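Local coordinates for putative metal binding protein (Coccidioides immitis, PDB 3CVG) that is of unconfirmed function but, as a periplasmic-binding-protein-like protein that carries calcium in the crystal, may bind a metal ion, at residues G139-Y151 with T192-D204. Sequence-based numbering, arbitrary orientation.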
loop_
_atom_site.group_PDB
_atom_site.type_symbol
_atom_site.label_atom_id
_atom_site.label_comp_id
_atom_site.label_asym_id
_atom_site.label_seq_id
_atom_site.Cartn_x
_atom_site.Cartn_y
_atom_site.Cartn_z
ATOM N N GLY A 139 13.176 27.701 -4.804
ATOM C CA GLY A 139 14.372 27.322 -4.065
ATOM C C GLY A 139 14.952 28.327 -3.087
ATOM O O GLY A 139 16.134 28.239 -2.740
ATOM N N ASN A 140 14.129 29.264 -2.626
ATOM C CA ASN A 140 14.575 30.293 -1.689
ATOM C C ASN A 140 13.805 30.232 -0.377
ATOM O O ASN A 140 13.297 31.247 0.106
ATOM C CB ASN A 140 14.382 31.667 -2.322
ATOM C CG ASN A 140 12.943 31.917 -2.712
ATOM O OD1 ASN A 140 12.187 30.972 -2.948
ATOM N ND2 ASN A 140 12.554 33.183 -2.789
ATOM N N THR A 141 13.703 29.038 0.193
ATOM C CA THR A 141 12.996 28.862 1.451
ATOM C C THR A 141 13.930 28.169 2.420
ATOM O O THR A 141 14.954 27.612 2.016
ATOM C CB THR A 141 11.741 27.983 1.288
ATOM O OG1 THR A 141 12.127 26.665 0.868
ATOM C CG2 THR A 141 10.800 28.593 0.264
ATOM N N LYS A 142 13.583 28.210 3.699
ATOM C CA LYS A 142 14.400 27.558 4.703
ATOM C C LYS A 142 13.544 26.631 5.557
ATOM O O LYS A 142 12.687 27.079 6.310
ATOM C CB LYS A 142 15.102 28.587 5.592
ATOM C CG LYS A 142 16.248 27.982 6.400
ATOM C CD LYS A 142 17.209 27.235 5.470
ATOM C CE LYS A 142 17.655 25.913 6.071
ATOM N NZ LYS A 142 18.456 25.118 5.109
ATOM N N PRO A 143 13.756 25.315 5.425
ATOM C CA PRO A 143 14.754 24.748 4.511
ATOM C C PRO A 143 14.213 24.719 3.079
ATOM O O PRO A 143 13.073 25.106 2.832
ATOM C CB PRO A 143 14.968 23.353 5.080
ATOM C CG PRO A 143 13.578 22.991 5.546
ATOM C CD PRO A 143 13.121 24.258 6.237
ATOM N N PRO A 144 15.036 24.292 2.108
ATOM C CA PRO A 144 14.497 24.264 0.747
ATOM C C PRO A 144 13.421 23.179 0.650
ATOM O O PRO A 144 13.453 22.196 1.393
ATOM C CB PRO A 144 15.727 23.949 -0.104
ATOM C CG PRO A 144 16.542 23.085 0.805
ATOM C CD PRO A 144 16.425 23.799 2.140
ATOM N N VAL A 145 12.460 23.368 -0.247
ATOM C CA VAL A 145 11.397 22.386 -0.421
ATOM C C VAL A 145 11.916 21.226 -1.268
ATOM O O VAL A 145 12.309 21.421 -2.417
ATOM C CB VAL A 145 10.179 23.016 -1.124
ATOM C CG1 VAL A 145 9.122 21.956 -1.411
ATOM C CG2 VAL A 145 9.601 24.124 -0.250
ATOM N N ARG A 146 11.952 20.034 -0.679
ATOM C CA ARG A 146 12.394 18.830 -1.379
ATOM C C ARG A 146 11.355 17.719 -1.160
ATOM O O ARG A 146 10.663 17.699 -0.139
ATOM C CB ARG A 146 13.782 18.396 -0.880
ATOM C CG ARG A 146 14.908 19.385 -1.264
ATOM C CD ARG A 146 16.227 19.033 -0.596
ATOM N NE ARG A 146 16.687 17.686 -0.939
ATOM C CZ ARG A 146 17.213 17.351 -2.113
ATOM N NH1 ARG A 146 17.350 18.264 -3.070
ATOM N NH2 ARG A 146 17.617 16.108 -2.324
ATOM N N PHE A 147 11.230 16.819 -2.133
ATOM C CA PHE A 147 10.269 15.717 -2.054
ATOM C C PHE A 147 10.998 14.387 -2.213
ATOM O O PHE A 147 11.700 14.188 -3.210
ATOM C CB PHE A 147 9.227 15.846 -3.169
ATOM C CG PHE A 147 8.192 14.768 -3.144
ATOM C CD1 PHE A 147 7.046 14.908 -2.371
ATOM C CD2 PHE A 147 8.385 13.586 -3.851
ATOM C CE1 PHE A 147 6.106 13.888 -2.306
ATOM C CE2 PHE A 147 7.443 12.560 -3.786
ATOM C CZ PHE A 147 6.306 12.721 -3.012
ATOM N N LEU A 148 10.813 13.480 -1.252
ATOM C CA LEU A 148 11.473 12.173 -1.293
ATOM C C LEU A 148 10.654 11.090 -1.991
ATOM O O LEU A 148 9.526 10.775 -1.593
ATOM C CB LEU A 148 11.838 11.699 0.125
ATOM C CG LEU A 148 12.801 10.502 0.265
ATOM C CD1 LEU A 148 13.526 10.602 1.596
ATOM C CD2 LEU A 148 12.069 9.150 0.158
ATOM N N SER A 149 11.239 10.521 -3.035
ATOM C CA SER A 149 10.604 9.457 -3.800
ATOM C C SER A 149 11.392 8.160 -3.639
ATOM O O SER A 149 12.620 8.143 -3.770
ATOM C CB SER A 149 10.528 9.843 -5.284
ATOM O OG SER A 149 10.222 8.724 -6.104
ATOM N N ARG A 150 10.691 7.072 -3.340
ATOM C CA ARG A 150 11.349 5.779 -3.207
ATOM C C ARG A 150 11.833 5.278 -4.578
ATOM O O ARG A 150 12.680 4.383 -4.651
ATOM C CB ARG A 150 10.413 4.779 -2.533
ATOM C CG ARG A 150 10.318 5.015 -1.020
ATOM C CD ARG A 150 9.230 4.172 -0.379
ATOM N NE ARG A 150 9.380 2.761 -0.709
ATOM C CZ ARG A 150 8.373 1.896 -0.738
ATOM N NH1 ARG A 150 7.142 2.300 -0.451
ATOM N NH2 ARG A 150 8.595 0.631 -1.074
ATOM N N TYR A 151 11.278 5.852 -5.650
ATOM C CA TYR A 151 11.701 5.556 -7.033
ATOM C C TYR A 151 11.989 4.069 -7.232
ATOM O O TYR A 151 13.033 3.693 -7.787
ATOM C CB TYR A 151 12.978 6.374 -7.322
ATOM C CG TYR A 151 13.116 6.899 -8.741
ATOM C CD1 TYR A 151 12.215 7.827 -9.247
ATOM C CD2 TYR A 151 14.159 6.476 -9.567
ATOM C CE1 TYR A 151 12.338 8.322 -10.539
ATOM C CE2 TYR A 151 14.296 6.969 -10.855
ATOM C CZ TYR A 151 13.386 7.890 -11.334
ATOM O OH TYR A 151 13.540 8.410 -12.596
ATOM N N THR A 192 11.877 7.604 7.501
ATOM C CA THR A 192 12.865 8.061 8.470
ATOM C C THR A 192 13.791 9.091 7.815
ATOM O O THR A 192 14.113 10.130 8.404
ATOM C CB THR A 192 13.708 6.877 8.997
ATOM O OG1 THR A 192 12.855 5.957 9.693
ATOM C CG2 THR A 192 14.797 7.373 9.944
ATOM N N ALA A 193 14.209 8.796 6.589
ATOM C CA ALA A 193 15.092 9.690 5.848
ATOM C C ALA A 193 14.415 11.023 5.544
ATOM O O ALA A 193 15.030 12.074 5.692
ATOM C CB ALA A 193 15.538 9.028 4.543
ATOM N N ALA A 194 13.152 10.983 5.117
ATOM C CA ALA A 194 12.422 12.206 4.796
ATOM C C ALA A 194 12.340 13.121 6.015
ATOM O O ALA A 194 12.473 14.345 5.906
ATOM C CB ALA A 194 11.013 11.877 4.317
ATOM N N ILE A 195 12.099 12.515 7.169
ATOM C CA ILE A 195 11.978 13.261 8.410
ATOM C C ILE A 195 13.314 13.865 8.822
ATOM O O ILE A 195 13.382 15.048 9.145
ATOM C CB ILE A 195 11.428 12.352 9.524
ATOM C CG1 ILE A 195 9.985 11.974 9.192
ATOM C CG2 ILE A 195 11.478 13.060 10.879
ATOM C CD1 ILE A 195 9.474 10.778 9.991
ATOM N N LEU A 196 14.370 13.059 8.783
ATOM C CA LEU A 196 15.706 13.522 9.157
ATOM C C LEU A 196 16.211 14.612 8.221
ATOM O O LEU A 196 16.907 15.531 8.644
ATOM C CB LEU A 196 16.707 12.363 9.136
ATOM C CG LEU A 196 16.584 11.261 10.193
ATOM C CD1 LEU A 196 17.658 10.203 9.974
ATOM C CD2 LEU A 196 16.725 11.869 11.574
ATOM N N LEU A 197 15.851 14.509 6.946
ATOM C CA LEU A 197 16.299 15.469 5.946
ATOM C C LEU A 197 15.372 16.662 5.789
ATOM O O LEU A 197 15.662 17.566 5.010
ATOM C CB LEU A 197 16.433 14.771 4.594
ATOM C CG LEU A 197 17.418 13.608 4.519
ATOM C CD1 LEU A 197 17.082 12.761 3.305
ATOM C CD2 LEU A 197 18.855 14.133 4.457
ATOM N N ARG A 198 14.261 16.658 6.521
ATOM C CA ARG A 198 13.274 17.731 6.437
ATOM C C ARG A 198 12.669 17.845 5.035
ATOM O O ARG A 198 12.625 18.927 4.451
ATOM C CB ARG A 198 13.890 19.074 6.849
ATOM C CG ARG A 198 14.323 19.124 8.307
ATOM C CD ARG A 198 14.867 20.498 8.669
ATOM N NE ARG A 198 16.153 20.737 8.022
ATOM C CZ ARG A 198 16.740 21.924 7.938
ATOM N NH1 ARG A 198 16.155 22.996 8.463
ATOM N NH2 ARG A 198 17.914 22.038 7.331
ATOM N N GLU A 199 12.205 16.722 4.499
ATOM C CA GLU A 199 11.597 16.710 3.177
ATOM C C GLU A 199 10.161 16.207 3.258
ATOM O O GLU A 199 9.776 15.513 4.210
ATOM C CB GLU A 199 12.390 15.800 2.230
ATOM C CG GLU A 199 13.876 16.109 2.167
ATOM C CD GLU A 199 14.647 15.207 1.214
ATOM O OE1 GLU A 199 14.188 14.080 0.909
ATOM O OE2 GLU A 199 15.737 15.624 0.781
ATOM N N TYR A 200 9.364 16.575 2.265
ATOM C CA TYR A 200 7.993 16.107 2.193
ATOM C C TYR A 200 8.070 14.756 1.494
ATOM O O TYR A 200 9.020 14.490 0.750
ATOM C CB TYR A 200 7.138 17.042 1.342
ATOM C CG TYR A 200 6.931 18.419 1.932
ATOM C CD1 TYR A 200 5.733 18.757 2.566
ATOM C CD2 TYR A 200 7.916 19.399 1.819
ATOM C CE1 TYR A 200 5.519 20.046 3.070
ATOM C CE2 TYR A 200 7.713 20.690 2.315
ATOM C CZ TYR A 200 6.510 21.008 2.939
ATOM O OH TYR A 200 6.307 22.290 3.411
ATOM N N THR A 201 7.090 13.898 1.749
ATOM C CA THR A 201 7.061 12.604 1.097
ATOM C C THR A 201 5.701 11.947 1.259
ATOM O O THR A 201 4.961 12.251 2.196
ATOM C CB THR A 201 8.121 11.643 1.680
ATOM O OG1 THR A 201 8.242 10.505 0.826
ATOM C CG2 THR A 201 7.708 11.157 3.078
ATOM N N ILE A 202 5.369 11.069 0.321
ATOM C CA ILE A 202 4.128 10.317 0.406
ATOM C C ILE A 202 4.577 9.021 1.057
ATOM O O ILE A 202 5.579 8.431 0.647
ATOM C CB ILE A 202 3.525 10.030 -0.984
ATOM C CG1 ILE A 202 2.890 11.310 -1.546
ATOM C CG2 ILE A 202 2.510 8.902 -0.898
ATOM C CD1 ILE A 202 1.652 11.794 -0.796
ATOM N N THR A 203 3.858 8.616 2.099
ATOM C CA THR A 203 4.156 7.399 2.835
ATOM C C THR A 203 2.802 6.745 3.137
ATOM O O THR A 203 1.773 7.187 2.623
ATOM C CB THR A 203 4.928 7.726 4.160
ATOM O OG1 THR A 203 5.284 6.514 4.835
ATOM C CG2 THR A 203 4.075 8.581 5.093
ATOM N N ASP A 204 2.789 5.696 3.948
ATOM C CA ASP A 204 1.513 5.059 4.262
ATOM C C ASP A 204 1.298 5.004 5.767
ATOM O O ASP A 204 2.252 5.089 6.544
ATOM C CB ASP A 204 1.435 3.652 3.657
ATOM C CG ASP A 204 2.511 2.731 4.177
ATOM O OD1 ASP A 204 3.671 2.829 3.722
ATOM O OD2 ASP A 204 2.203 1.905 5.055
HETATM O O HOH W 1 11.306 20.441 2.164
HETATM O O HOH W 2 14.908 20.049 2.896
HETATM O O HOH W 3 7.012 9.248 -1.769
HETATM O O HOH W 4 5.750 4.177 1.788
#
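Arg146 and Glu199 run side by side and point the same way, so their charged ends meet at the edge of the guanidinium: NE of Arg146 donates to OE2 of Glu199 over 2.8 Å in a salt bridge. The bond is not coplanar, since the guanidinium and carboxylate planes stand 53° apart and NE approaches from above the carboxylate. The other carboxylate oxygen, OE1, is hydrogen-bonded to ND1 of His181 and lies 3.4 Å from CB of Leu148. Leu148 crosses Glu199 at about a right angle. With CG anti to the backbone N (chi1 -167°), its CD1 reaches the end of helix 187-196, 3.9 Å from CB of both Ala193 and Ala194. That helix closes in a Schellman motif at Arg198, and the chain then leads into strand 200-204, which pairs in parallel with strand 147-149 in one lobe of the periplasmic-binding-protein fold. The pairing rests on Tyr200 N to Arg146 O at 3.0 Å and on Leu148 N to Tyr200 O at 2.9 Å, the latter nearly straight. One residue on, a side chain takes over: OG1 of Thr201 donates to O of Leu148, an oxygen that also receives a proton from a water shared with O of Ile202. On the face carrying Phe147 and Tyr200, the Phe147 ring presents its edge to CG1 of Ile202, while Met132 of helix 125-138 touches the side chains of both Phe147 and Tyr200. Beyond the strands, Pro143, which follows a cis peptide bond, sets CB over the centre of one face of the Arg198 guanidinium, 3.6 Å from NH1.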